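Local coordinates for anti-restriction endonuclease (Enterobacteria phage T4, PDB 3WX4), which inhibits the host McrA restriction endonuclease and, as a DNA mimic, blocks DNA binding by the bacterial histone-like protein H-NS, at residues H30-E35 with H83-E88; K20-K23 with L28-S31; V37-L42 with M79-D84. All coordinates share one frame; numbering follows the deposited sequence.

In the fold
All three contacts use helix 26-43. Interaction 2 joins its early part to the preceding helix 16-24; interactions 1 and 3 join its middle and late parts to the last turns of helix 71-84 and the residues after it, the partner running backward, from Y85 to Y81, as helix 26-43 advances. Interactions 1 and 2 touch through I32 and I87 on L21, making one apolar patch; interactions 2 and 3 stay about 7 Å apart at their nearest atoms. Each sets a tyrosine face under aliphatic carbon: Y29 is buried, Y85 and Y81 partly exposed. What accompanies it differs: a carboxylate-phenol bond in interaction 1, an aromatic pair in interaction 2, a carboxylate merely at a ring edge in interaction 3.

Interaction 1: H30-E35 with H83-E88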
ATOM      1  N   HIS A  30     -15.804  -8.992 -12.671  1.00 27.96           N
ATOM      2  CA  HIS A  30     -15.425  -7.595 -12.482  1.00 29.55           C
ATOM      3  C   HIS A  30     -15.902  -7.041 -11.148  1.00 29.42           C
ATOM      4  O   HIS A  30     -15.142  -6.331 -10.447  1.00 28.99           O
ATOM      5  CB  HIS A  30     -15.970  -6.720 -13.641  1.00 33.07           C
ATOM      6  CG  HIS A  30     -15.710  -5.247 -13.437  1.00 33.74           C
ATOM      7  ND1 HIS A  30     -14.574  -4.617 -13.903  1.00 37.69           N
ATOM      8  CD2 HIS A  30     -16.403  -4.308 -12.742  1.00 36.41           C
ATOM      9  CE1 HIS A  30     -14.575  -3.347 -13.508  1.00 37.97           C
ATOM     10  NE2 HIS A  30     -15.677  -3.137 -12.799  1.00 38.16           N
ATOM     11  N   SER A  31     -17.131  -7.378 -10.787  1.00 31.12           N
ATOM     12  CA  SER A  31     -17.744  -6.941  -9.506  1.00 33.65           C
ATOM     13  C   SER A  31     -16.953  -7.527  -8.353  1.00 33.75           C
ATOM     14  O   SER A  31     -16.515  -6.816  -7.430  1.00 35.32           O
ATOM     15  CB  SER A  31     -19.175  -7.482  -9.353  1.00 35.24           C
ATOM     16  OG  SER A  31     -19.965  -7.082 -10.449  1.00 40.74           O
ATOM     17  N   ILE A  32     -16.724  -8.829  -8.397  1.00 31.48           N
ATOM     18  CA  ILE A  32     -16.001  -9.416  -7.261  1.00 30.91           C
ATOM     19  C   ILE A  32     -14.583  -8.925  -7.128  1.00 31.97           C
ATOM     20  O   ILE A  32     -14.129  -8.574  -6.029  1.00 30.89           O
ATOM     21  CB  ILE A  32     -15.997 -10.941  -7.358  1.00 31.69           C
ATOM     22  CG1 ILE A  32     -17.437 -11.458  -7.137  1.00 30.72           C
ATOM     23  CG2 ILE A  32     -14.944 -11.495  -6.397  1.00 32.14           C
ATOM     24  CD1 ILE A  32     -17.660 -12.932  -7.489  1.00 31.80           C
ATOM     25  N   VAL A  33     -13.867  -8.810  -8.244  1.00 29.40           N
ATOM     26  CA  VAL A  33     -12.509  -8.386  -8.118  1.00 31.69           C
ATOM     27  C   VAL A  33     -12.375  -6.965  -7.605  1.00 33.55           C
ATOM     28  O   VAL A  33     -11.410  -6.619  -6.887  1.00 30.26           O
ATOM     29  CB  VAL A  33     -11.794  -8.544  -9.454  1.00 35.01           C
ATOM     30  CG1 VAL A  33     -10.631  -7.654  -9.527  1.00 38.85           C
ATOM     31  CG2 VAL A  33     -11.383  -9.967  -9.585  1.00 34.30           C
ATOM     32  N   ASN A  34     -13.343  -6.124  -7.947  1.00 31.96           N
ATOM     33  CA  ASN A  34     -13.186  -4.750  -7.483  1.00 34.06           C
ATOM     34  C   ASN A  34     -13.554  -4.599  -5.972  1.00 34.10           C
ATOM     35  O   ASN A  34     -12.987  -3.745  -5.297  1.00 33.26           O
ATOM     36  CB  ASN A  34     -13.948  -3.809  -8.424  1.00 34.68           C
ATOM     37  CG  ASN A  34     -13.135  -3.518  -9.725  1.00 35.84           C
ATOM     38  OD1 ASN A  34     -12.230  -2.634  -9.729  1.00 36.81           O
ATOM     39  ND2 ASN A  34     -13.391  -4.305 -10.807  1.00 35.99           N
ATOM     40  N   GLU A  35     -14.482  -5.419  -5.471  1.00 33.60           N
ATOM     41  CA  GLU A  35     -14.817  -5.389  -4.049  1.00 34.54           C
ATOM     42  C   GLU A  35     -13.669  -6.050  -3.302  1.00 34.86           C
ATOM     43  O   GLU A  35     -13.276  -5.592  -2.224  1.00 35.54           O
ATOM     44  CB  GLU A  35     -16.100  -6.137  -3.739  1.00 35.43           C
ATOM     45  CG  GLU A  35     -16.404  -6.138  -2.245  1.00 40.25           C
ATOM     46  CD  GLU A  35     -17.657  -6.923  -1.857  1.00 46.76           C
ATOM     47  OE1 GLU A  35     -18.700  -6.272  -1.673  1.00 50.07           O
ATOM     48  OE2 GLU A  35     -17.628  -8.190  -1.719  1.00 50.36           O
ATOM     49  N   HIS A  83     -11.791 -17.024  -0.814  1.00 36.84           N
ATOM     50  CA  HIS A  83     -12.642 -18.174  -0.484  1.00 38.04           C
ATOM     51  C   HIS A  83     -13.990 -17.759   0.018  1.00 39.39           C
ATOM     52  O   HIS A  83     -14.992 -18.480  -0.145  1.00 40.40           O
ATOM     53  CB  HIS A  83     -11.972 -19.072   0.551  1.00 38.67           C
ATOM     54  CG  HIS A  83     -10.742 -19.731   0.035  1.00 41.79           C
ATOM     55  ND1 HIS A  83     -10.727 -20.418  -1.163  1.00 42.93           N
ATOM     56  CD2 HIS A  83      -9.484 -19.802   0.533  1.00 42.91           C
ATOM     57  CE1 HIS A  83      -9.505 -20.880  -1.379  1.00 44.87           C
ATOM     58  NE2 HIS A  83      -8.733 -20.521  -0.369  1.00 43.23           N
ATOM     59  N   ASP A  84     -14.042 -16.594   0.645  1.00 40.08           N
ATOM     60  CA  ASP A  84     -15.315 -16.154   1.163  1.00 40.55           C
ATOM     61  C   ASP A  84     -16.388 -15.957   0.086  1.00 39.81           C
ATOM     62  O   ASP A  84     -17.567 -16.069   0.391  1.00 37.94           O
ATOM     63  CB  ASP A  84     -15.147 -14.869   1.961  1.00 46.59           C
ATOM     64  CG  ASP A  84     -16.397 -14.546   2.768  1.00 52.73           C
ATOM     65  OD1 ASP A  84     -16.772 -15.414   3.602  1.00 55.89           O
ATOM     66  OD2 ASP A  84     -17.012 -13.465   2.562  1.00 54.77           O
ATOM     67  N   TYR A  85     -16.002 -15.656  -1.166  1.00 35.81           N
ATOM     68  CA  TYR A  85     -17.018 -15.516  -2.222  1.00 35.74           C
ATOM     69  C   TYR A  85     -17.578 -16.877  -2.667  1.00 35.79           C
ATOM     70  O   TYR A  85     -18.591 -16.947  -3.371  1.00 38.01           O
ATOM     71  CB  TYR A  85     -16.437 -14.801  -3.442  1.00 33.57           C
ATOM     72  CG  TYR A  85     -16.178 -13.345  -3.186  1.00 32.76           C
ATOM     73  CD1 TYR A  85     -17.215 -12.406  -3.308  1.00 31.76           C
ATOM     74  CD2 TYR A  85     -14.931 -12.908  -2.762  1.00 30.57           C
ATOM     75  CE1 TYR A  85     -17.009 -11.075  -3.007  1.00 31.36           C
ATOM     76  CE2 TYR A  85     -14.704 -11.545  -2.447  1.00 33.06           C
ATOM     77  CZ  TYR A  85     -15.764 -10.638  -2.574  1.00 30.78           C
ATOM     78  OH  TYR A  85     -15.581  -9.305  -2.232  1.00 31.98           O
ATOM     79  N   GLU A  86     -16.926 -17.964  -2.286  1.00 36.98           N
ATOM     80  CA  GLU A  86     -17.428 -19.294  -2.667  1.00 37.78           C
ATOM     81  C   GLU A  86     -17.714 -19.317  -4.165  1.00 36.62           C
ATOM     82  O   GLU A  86     -18.819 -19.642  -4.605  1.00 35.42           O
ATOM     83  CB  GLU A  86     -18.714 -19.619  -1.902  1.00 41.85           C
ATOM     84  CG  GLU A  86     -18.526 -19.740  -0.383  1.00 46.91           C
ATOM     85  CD  GLU A  86     -19.847 -20.034   0.338  1.00 51.62           C
ATOM     86  OE1 GLU A  86     -20.620 -19.087   0.631  1.00 52.31           O
ATOM     87  OE2 GLU A  86     -20.117 -21.232   0.587  1.00 55.17           O
ATOM     88  N   ILE A  87     -16.696 -18.956  -4.926  1.00 34.95           N
ATOM     89  CA  ILE A  87     -16.813 -18.906  -6.369  1.00 35.13           C
ATOM     90  C   ILE A  87     -17.097 -20.288  -7.001  1.00 37.25           C
ATOM     91  O   ILE A  87     -17.665 -20.368  -8.080  1.00 36.65           O
ATOM     92  CB  ILE A  87     -15.580 -18.261  -6.929  1.00 32.11           C
ATOM     93  CG1 ILE A  87     -15.448 -16.851  -6.297  1.00 31.00           C
ATOM     94  CG2 ILE A  87     -15.748 -18.122  -8.495  1.00 31.03           C
ATOM     95  CD1 ILE A  87     -14.114 -16.189  -6.475  1.00 30.37           C
ATOM     96  N   GLU A  88     -16.719 -21.363  -6.304  1.00 37.76           N
ATOM     97  CA  GLU A  88     -16.991 -22.720  -6.788  1.00 38.85           C
ATOM     98  C   GLU A  88     -18.483 -22.851  -7.142  1.00 38.19           C
ATOM     99  O   GLU A  88     -18.845 -23.546  -8.066  1.00 37.00           O
ATOM    100  CB  GLU A  88     -16.651 -23.753  -5.691  1.00 40.23           C
ATOM    101  CG  GLU A  88     -15.154 -23.870  -5.419  1.00 42.75           C
ATOM    102  CD  GLU A  88     -14.625 -22.823  -4.432  1.00 44.57           C
ATOM    103  OE1 GLU A  88     -15.443 -22.128  -3.750  1.00 43.12           O
ATOM    104  OE2 GLU A  88     -13.375 -22.715  -4.344  1.00 45.00           O
TER
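I32 and E35, one turn apart on helix 26-43, take hold of Y85, in the region where the chain leaves helix 71-84; a helix packs here against the C-terminal turn of another, and one aromatic ring carries the contact between the two elements. The tight part is the I32-Y85 pair. I32 CG2 sits 3.7 Å from the ring centroid and only 2° off its normal, a CH-pi contact almost exactly over the centre of one face. CG1 of I32 lies beside it, 4.0 Å from Y85 CD1, and two branches of I32 therefore lie on the ring. The two side chains run in opposing senses. I32 is buried and also packs on L21 of helix 16-24; I87, soon after Y85, turns to I17 and L18 of that helix.

The outer part is thinner and exposed. E35 reaches along the ring's far end with CG anti to the backbone N (chi1 178°) and the chain extended beyond, bringing the carboxylate to the ring edge near its plane, the two planes 33° apart. Y85 OH donates to E35 OE2 at 2.4 Å, a very short distance whose exact value is doubtful. The phenol is thus tied at its rim while its face rests on isoleucine. D84 OD2 stands 6.8 Å from E35 OE2; this like charge could add to a negative surface of the kind a DNA mimic needs. I32 CG2 lies 3.9 to 4.0 Å from all six ring carbons of Y85, the mark of a methyl centred over the ring.

Interaction 2: K20-K23 with L28-S31; sequences KLYK and LYHS
The rings of Y22 and Y29 meet as a T-shaped pair: the edge of Y22 points at the face of Y29, with centroids 5.3 Å apart and planes at 74°. They sit where helices 16-24 and 26-43 follow each other closely in a helix-turn-helix corner (in the general sense, with no DNA binding implied), the CA atoms of Y22 and Y29 being 5.1 Å apart. That face of Y29 also receives Y22 CB, which lies over it toward the rim, 3.7 Å from the centroid and 17° off the normal, in a CH-pi contact. At the edge of the Y22 ring, near its plane, comes Y29 CD2, 3.7 Å from Y22 CD1. A single tyrosine thus works on the same partner twice, with its methylene and with its ring edge.

Both tyrosines hold CG anti to the backbone N (chi1 165° in Y22), which places CG beside the carbonyl carbon of its own residue; from there the rings meet edge-to-face rather than parallel-displaced. The Y29 ring is buried, packed on A58, and its hydroxyl is satisfied by the backbone N of G59. Y22 is partly exposed and also leans on L55 and A58.

Next to the aromatic pair, L21 supplies the aliphatic part. Its side chain is buried and packs also on I87 and on Y90 of helix 88-91, a residue that L28 touches too. L21 CD2 is the branch that spans the corner, lying 4.3 Å from L28 CG and 3.8 Å from Y29 CA.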
ATOM      1  N   LYS A  20     -10.677 -18.411 -13.857  1.00 29.37           N
ATOM      2  CA  LYS A  20     -11.719 -19.213 -14.457  1.00 31.17           C
ATOM      3  C   LYS A  20     -13.087 -18.514 -14.427  1.00 32.70           C
ATOM      4  O   LYS A  20     -13.893 -18.709 -15.346  1.00 29.59           O
ATOM      5  CB  LYS A  20     -11.849 -20.563 -13.761  1.00 34.14           C
ATOM      6  CG  LYS A  20     -10.877 -21.567 -14.279  1.00 39.13           C
ATOM      7  CD  LYS A  20     -10.798 -22.763 -13.336  1.00 44.21           C
ATOM      8  CE  LYS A  20     -10.312 -23.999 -14.100  1.00 49.66           C
ATOM      9  NZ  LYS A  20     -11.332 -24.451 -15.159  1.00 51.91           N
ATOM     10  N   LEU A  21     -13.385 -17.789 -13.342  1.00 29.70           N
ATOM     11  CA  LEU A  21     -14.665 -17.078 -13.277  1.00 29.37           C
ATOM     12  C   LEU A  21     -14.722 -16.023 -14.398  1.00 28.60           C
ATOM     13  O   LEU A  21     -15.779 -15.830 -15.057  1.00 31.08           O
ATOM     14  CB  LEU A  21     -14.822 -16.379 -11.920  1.00 27.69           C
ATOM     15  CG  LEU A  21     -16.175 -15.645 -11.784  1.00 29.00           C
ATOM     16  CD1 LEU A  21     -17.275 -16.658 -11.736  1.00 28.43           C
ATOM     17  CD2 LEU A  21     -16.181 -14.776 -10.536  1.00 27.26           C
ATOM     18  N   TYR A  22     -13.613 -15.331 -14.615  1.00 27.22           N
ATOM     19  CA  TYR A  22     -13.565 -14.329 -15.663  1.00 27.92           C
ATOM     20  C   TYR A  22     -13.918 -14.927 -17.024  1.00 29.30           C
ATOM     21  O   TYR A  22     -14.563 -14.276 -17.882  1.00 28.16           O
ATOM     22  CB  TYR A  22     -12.172 -13.699 -15.758  1.00 27.30           C
ATOM     23  CG  TYR A  22     -11.951 -12.921 -17.043  1.00 27.72           C
ATOM     24  CD1 TYR A  22     -12.440 -11.594 -17.203  1.00 28.01           C
ATOM     25  CD2 TYR A  22     -11.297 -13.493 -18.107  1.00 28.96           C
ATOM     26  CE1 TYR A  22     -12.263 -10.904 -18.422  1.00 29.88           C
ATOM     27  CE2 TYR A  22     -11.104 -12.807 -19.324  1.00 30.24           C
ATOM     28  CZ  TYR A  22     -11.596 -11.511 -19.480  1.00 32.49           C
ATOM     29  OH  TYR A  22     -11.436 -10.836 -20.701  1.00 32.40           O
ATOM     30  N   LYS A  23     -13.438 -16.145 -17.272  1.00 28.50           N
ATOM     31  CA  LYS A  23     -13.680 -16.803 -18.569  1.00 28.17           C
ATOM     32  C   LYS A  23     -15.146 -17.153 -18.811  1.00 27.74           C
ATOM     33  O   LYS A  23     -15.577 -17.252 -19.923  1.00 28.48           O
ATOM     34  CB  LYS A  23     -12.852 -18.109 -18.655  1.00 26.05           C
ATOM     35  CG  LYS A  23     -11.327 -17.810 -18.650  1.00 27.39           C
ATOM     36  CD  LYS A  23     -10.481 -19.084 -18.464  1.00 27.44           C
ATOM     37  CE  LYS A  23     -10.490 -20.005 -19.667  1.00 30.53           C
ATOM     38  NZ  LYS A  23      -9.953 -21.387 -19.304  1.00 29.89           N
ATOM     39  N   LEU A  28     -19.533 -10.678 -13.503  1.00 24.67           N
ATOM     40  CA  LEU A  28     -19.507 -11.013 -12.064  1.00 28.28           C
ATOM     41  C   LEU A  28     -18.070 -10.911 -11.619  1.00 26.57           C
ATOM     42  O   LEU A  28     -17.744 -10.348 -10.567  1.00 27.46           O
ATOM     43  CB  LEU A  28     -20.046 -12.422 -11.870  1.00 26.79           C
ATOM     44  CG  LEU A  28     -20.059 -12.892 -10.421  1.00 29.26           C
ATOM     45  CD1 LEU A  28     -20.857 -11.928  -9.578  1.00 29.89           C
ATOM     46  CD2 LEU A  28     -20.664 -14.296 -10.369  1.00 29.27           C
ATOM     47  N   TYR A  29     -17.171 -11.423 -12.449  1.00 28.11           N
ATOM     48  CA  TYR A  29     -15.762 -11.357 -12.119  1.00 26.58           C
ATOM     49  C   TYR A  29     -15.359  -9.894 -11.818  1.00 28.19           C
ATOM     50  O   TYR A  29     -14.623  -9.570 -10.843  1.00 26.30           O
ATOM     51  CB  TYR A  29     -14.959 -11.857 -13.295  1.00 27.09           C
ATOM     52  CG  TYR A  29     -13.517 -11.473 -13.186  1.00 25.79           C
ATOM     53  CD1 TYR A  29     -12.609 -12.257 -12.443  1.00 26.59           C
ATOM     54  CD2 TYR A  29     -13.056 -10.337 -13.796  1.00 25.56           C
ATOM     55  CE1 TYR A  29     -11.283 -11.890 -12.321  1.00 27.40           C
ATOM     56  CE2 TYR A  29     -11.721  -9.936 -13.703  1.00 27.05           C
ATOM     57  CZ  TYR A  29     -10.820 -10.716 -12.955  1.00 27.10           C
ATOM     58  OH  TYR A  29      -9.525 -10.282 -12.875  1.00 28.36           O
ATOM     59  N   HIS A  30     -15.804  -8.992 -12.671  1.00 27.96           N
ATOM     60  CA  HIS A  30     -15.425  -7.595 -12.482  1.00 29.55           C
ATOM     61  C   HIS A  30     -15.902  -7.041 -11.148  1.00 29.42           C
ATOM     62  O   HIS A  30     -15.142  -6.331 -10.447  1.00 28.99           O
ATOM     63  CB  HIS A  30     -15.970  -6.720 -13.641  1.00 33.07           C
ATOM     64  CG  HIS A  30     -15.710  -5.247 -13.437  1.00 33.74           C
ATOM     65  ND1 HIS A  30     -14.574  -4.617 -13.903  1.00 37.69           N
ATOM     66  CD2 HIS A  30     -16.403  -4.308 -12.742  1.00 36.41           C
ATOM     67  CE1 HIS A  30     -14.575  -3.347 -13.508  1.00 37.97           C
ATOM     68  NE2 HIS A  30     -15.677  -3.137 -12.799  1.00 38.16           N
ATOM     69  N   SER A  31     -17.131  -7.378 -10.787  1.00 31.12           N
ATOM     70  CA  SER A  31     -17.744  -6.941  -9.506  1.00 33.65           C
ATOM     71  C   SER A  31     -16.953  -7.527  -8.353  1.00 33.75           C
ATOM     72  O   SER A  31     -16.515  -6.816  -7.430  1.00 35.32           O
ATOM     73  CB  SER A  31     -19.175  -7.482  -9.353  1.00 35.24           C
ATOM     74  OG  SER A  31     -19.965  -7.082 -10.449  1.00 40.74           O
TER

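Interaction 3: V37-L42 with M79-D84; sequences VEELHL and MIYVHD
L40 of helix 26-43 and Y81 of helix 71-84 have the nearest CA atoms of this contact, 7.8 Å apart. This is helix-helix packing in an alpha+beta protein, beside an antiparallel sheet: L40 also rests on F47 and I49 of strand 47-51, so it lies between the sheet and the tyrosine.

The contact is carried by one methyl group and one ring. L40 CD2 lies over one face of Y81, displaced toward the rim, in a CH-pi contact 3.5 Å from the centroid and 21° off the normal. The displacement is toward the CD2-CE2 side of the ring: L40 CD2 is 3.5 Å from Y81 CE2 and 4.1 Å from Y81 CD1 across the ring. In Y81, CG stands beside the backbone N and anti to the carbonyl carbon (chi1 -77°), a setting that sends the ring across to helix 26-43, where it also packs on L36 and E43.

The remainder is looser and more polar. The carboxylate of E39 comes to the edge of the same ring, near its plane, with OE2 4.2 Å from Y81 CD1; this is proximity without a hydrogen bond. E39 OE2 and D84 OD2 lie 6.2 Å apart, not in contact, and as like charges they would probably add to a local negative potential. Beyond the ring, N44 ND2 hydrogen-bonds to L40 O and makes a weak hydrogen bond with Y81 OH, linking the ring's far end to the residues that follow helix 26-43. The tightest point is L40 CD2 against Y81 CD2, at 3.3 Å.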
ATOM      1  N   VAL A  37     -10.400  -6.116  -4.029  1.00 29.85           N
ATOM      2  CA  VAL A  37      -9.293  -5.185  -3.938  1.00 29.24           C
ATOM      3  C   VAL A  37      -9.631  -4.060  -2.969  1.00 32.28           C
ATOM      4  O   VAL A  37      -8.801  -3.615  -2.191  1.00 32.06           O
ATOM      5  CB  VAL A  37      -8.982  -4.594  -5.355  1.00 29.40           C
ATOM      6  CG1 VAL A  37      -8.034  -3.423  -5.249  1.00 30.32           C
ATOM      7  CG2 VAL A  37      -8.315  -5.732  -6.218  1.00 30.44           C
ATOM      8  N   GLU A  38     -10.863  -3.599  -3.002  1.00 33.40           N
ATOM      9  CA  GLU A  38     -11.208  -2.497  -2.113  1.00 35.47           C
ATOM     10  C   GLU A  38     -11.168  -2.944  -0.647  1.00 35.27           C
ATOM     11  O   GLU A  38     -10.605  -2.238   0.205  1.00 34.94           O
ATOM     12  CB  GLU A  38     -12.595  -1.986  -2.458  1.00 37.91           C
ATOM     13  CG  GLU A  38     -13.040  -0.861  -1.543  1.00 43.15           C
ATOM     14  CD  GLU A  38     -14.370  -0.354  -1.991  1.00 46.80           C
ATOM     15  OE1 GLU A  38     -14.453   0.115  -3.155  1.00 44.85           O
ATOM     16  OE2 GLU A  38     -15.332  -0.469  -1.198  1.00 49.70           O
ATOM     17  N   GLU A  39     -11.751  -4.104  -0.362  1.00 34.36           N
ATOM     18  CA  GLU A  39     -11.776  -4.610   1.004  1.00 36.79           C
ATOM     19  C   GLU A  39     -10.398  -4.966   1.508  1.00 35.18           C
ATOM     20  O   GLU A  39     -10.120  -4.735   2.689  1.00 35.40           O
ATOM     21  CB  GLU A  39     -12.727  -5.816   1.172  1.00 39.11           C
ATOM     22  CG  GLU A  39     -14.198  -5.384   1.228  1.00 46.79           C
ATOM     23  CD  GLU A  39     -15.195  -6.529   1.566  1.00 50.56           C
ATOM     24  OE1 GLU A  39     -16.439  -6.235   1.593  1.00 51.55           O
ATOM     25  OE2 GLU A  39     -14.738  -7.698   1.784  1.00 49.08           O
ATOM     26  N   LEU A  40      -9.542  -5.523   0.659  1.00 33.96           N
ATOM     27  CA  LEU A  40      -8.185  -5.857   1.104  1.00 35.15           C
ATOM     28  C   LEU A  40      -7.447  -4.575   1.481  1.00 37.34           C
ATOM     29  O   LEU A  40      -6.694  -4.543   2.461  1.00 37.62           O
ATOM     30  CB  LEU A  40      -7.405  -6.616   0.027  1.00 33.57           C
ATOM     31  CG  LEU A  40      -7.853  -8.092  -0.161  1.00 34.26           C
ATOM     32  CD1 LEU A  40      -7.275  -8.644  -1.489  1.00 32.38           C
ATOM     33  CD2 LEU A  40      -7.382  -8.974   1.058  1.00 33.21           C
ATOM     34  N   HIS A  41      -7.657  -3.515   0.718  1.00 37.26           N
ATOM     35  CA  HIS A  41      -7.017  -2.253   1.034  1.00 39.97           C
ATOM     36  C   HIS A  41      -7.617  -1.600   2.273  1.00 40.66           C
ATOM     37  O   HIS A  41      -6.911  -0.940   3.037  1.00 39.72           O
ATOM     38  CB  HIS A  41      -7.122  -1.286  -0.145  1.00 41.13           C
ATOM     39  CG  HIS A  41      -6.140  -1.584  -1.229  1.00 43.76           C
ATOM     40  ND1 HIS A  41      -6.361  -1.263  -2.552  1.00 43.80           N
ATOM     41  CD2 HIS A  41      -4.918  -2.170  -1.176  1.00 45.10           C
ATOM     42  CE1 HIS A  41      -5.310  -1.632  -3.268  1.00 44.88           C
ATOM     43  NE2 HIS A  41      -4.419  -2.184  -2.457  1.00 45.67           N
ATOM     44  N   LEU A  42      -8.906  -1.772   2.490  1.00 39.97           N
ATOM     45  CA  LEU A  42      -9.489  -1.110   3.640  1.00 43.63           C
ATOM     46  C   LEU A  42      -9.088  -1.770   4.948  1.00 44.05           C
ATOM     47  O   LEU A  42      -8.881  -1.090   5.948  1.00 44.37           O
ATOM     48  CB  LEU A  42     -11.022  -1.034   3.512  1.00 46.48           C
ATOM     49  CG  LEU A  42     -11.548  -0.001   2.490  1.00 49.23           C
ATOM     50  CD1 LEU A  42     -13.073  -0.087   2.362  1.00 51.63           C
ATOM     51  CD2 LEU A  42     -11.160   1.440   2.918  1.00 50.29           C
ATOM     52  N   MET A  79      -6.223 -15.066  -0.060  1.00 35.62           N
ATOM     53  CA  MET A  79      -7.056 -16.243  -0.268  1.00 35.74           C
ATOM     54  C   MET A  79      -8.194 -16.364   0.690  1.00 37.22           C
ATOM     55  O   MET A  79      -9.255 -16.847   0.314  1.00 36.90           O
ATOM     56  CB  MET A  79      -6.223 -17.522  -0.290  1.00 36.75           C
ATOM     57  CG  MET A  79      -5.196 -17.514  -1.407  1.00 36.09           C
ATOM     58  SD  MET A  79      -6.071 -17.220  -3.071  1.00 38.33           S
ATOM     59  CE  MET A  79      -7.286 -18.531  -2.994  1.00 34.80           C
ATOM     60  N   ILE A  80      -8.016 -15.932   1.942  1.00 38.82           N
ATOM     61  CA  ILE A  80      -9.146 -15.992   2.877  1.00 38.13           C
ATOM     62  C   ILE A  80     -10.316 -15.166   2.320  1.00 38.13           C
ATOM     63  O   ILE A  80     -11.475 -15.572   2.366  1.00 35.66           O
ATOM     64  CB  ILE A  80      -8.748 -15.434   4.284  1.00 39.68           C
ATOM     65  CG1 ILE A  80      -7.981 -16.520   5.056  1.00 40.26           C
ATOM     66  CG2 ILE A  80      -9.990 -15.033   5.067  1.00 40.19           C
ATOM     67  CD1 ILE A  80      -7.090 -15.977   6.200  1.00 43.12           C
ATOM     68  N   TYR A  81     -10.006 -13.972   1.830  1.00 38.55           N
ATOM     69  CA  TYR A  81     -11.047 -13.117   1.254  1.00 37.90           C
ATOM     70  C   TYR A  81     -11.617 -13.759   0.006  1.00 35.33           C
ATOM     71  O   TYR A  81     -12.814 -13.745  -0.184  1.00 34.95           O
ATOM     72  CB  TYR A  81     -10.470 -11.750   0.892  1.00 40.86           C
ATOM     73  CG  TYR A  81     -10.269 -10.870   2.090  1.00 45.03           C
ATOM     74  CD1 TYR A  81     -11.146  -9.819   2.356  1.00 48.21           C
ATOM     75  CD2 TYR A  81      -9.163 -11.050   2.928  1.00 46.41           C
ATOM     76  CE1 TYR A  81     -10.923  -8.939   3.430  1.00 50.57           C
ATOM     77  CE2 TYR A  81      -8.927 -10.196   3.996  1.00 48.98           C
ATOM     78  CZ  TYR A  81      -9.804  -9.139   4.242  1.00 50.37           C
ATOM     79  OH  TYR A  81      -9.540  -8.255   5.261  1.00 52.41           O
ATOM     80  N   VAL A  82     -10.762 -14.335  -0.838  1.00 34.14           N
ATOM     81  CA  VAL A  82     -11.257 -14.986  -2.071  1.00 33.75           C
ATOM     82  C   VAL A  82     -12.201 -16.152  -1.746  1.00 35.51           C
ATOM     83  O   VAL A  82     -13.315 -16.255  -2.293  1.00 34.31           O
ATOM     84  CB  VAL A  82     -10.061 -15.489  -2.986  1.00 31.74           C
ATOM     85  CG1 VAL A  82     -10.619 -16.406  -4.160  1.00 31.11           C
ATOM     86  CG2 VAL A  82      -9.277 -14.297  -3.512  1.00 30.35           C
ATOM     87  N   HIS A  83     -11.791 -17.024  -0.814  1.00 36.84           N
ATOM     88  CA  HIS A  83     -12.642 -18.174  -0.484  1.00 38.04           C
ATOM     89  C   HIS A  83     -13.990 -17.759   0.018  1.00 39.39           C
ATOM     90  O   HIS A  83     -14.992 -18.480  -0.145  1.00 40.40           O
ATOM     91  CB  HIS A  83     -11.972 -19.072   0.551  1.00 38.67           C
ATOM     92  CG  HIS A  83     -10.742 -19.731   0.035  1.00 41.79           C
ATOM     93  ND1 HIS A  83     -10.727 -20.418  -1.163  1.00 42.93           N
ATOM     94  CD2 HIS A  83      -9.484 -19.802   0.533  1.00 42.91           C
ATOM     95  CE1 HIS A  83      -9.505 -20.880  -1.379  1.00 44.87           C
ATOM     96  NE2 HIS A  83      -8.733 -20.521  -0.369  1.00 43.23           N
ATOM     97  N   ASP A  84     -14.042 -16.594   0.645  1.00 40.08           N
ATOM     98  CA  ASP A  84     -15.315 -16.154   1.163  1.00 40.55           C
ATOM     99  C   ASP A  84     -16.388 -15.957   0.086  1.00 39.81           C
ATOM    100  O   ASP A  84     -17.567 -16.069   0.391  1.00 37.94           O
ATOM    101  CB  ASP A  84     -15.147 -14.869   1.961  1.00 46.59           C
ATOM    102  CG  ASP A  84     -16.397 -14.546   2.768  1.00 52.73           C
ATOM    103  OD1 ASP A  84     -16.772 -15.414   3.602  1.00 55.89           O
ATOM    104  OD2 ASP A  84     -17.012 -13.465   2.562  1.00 54.77           O
TER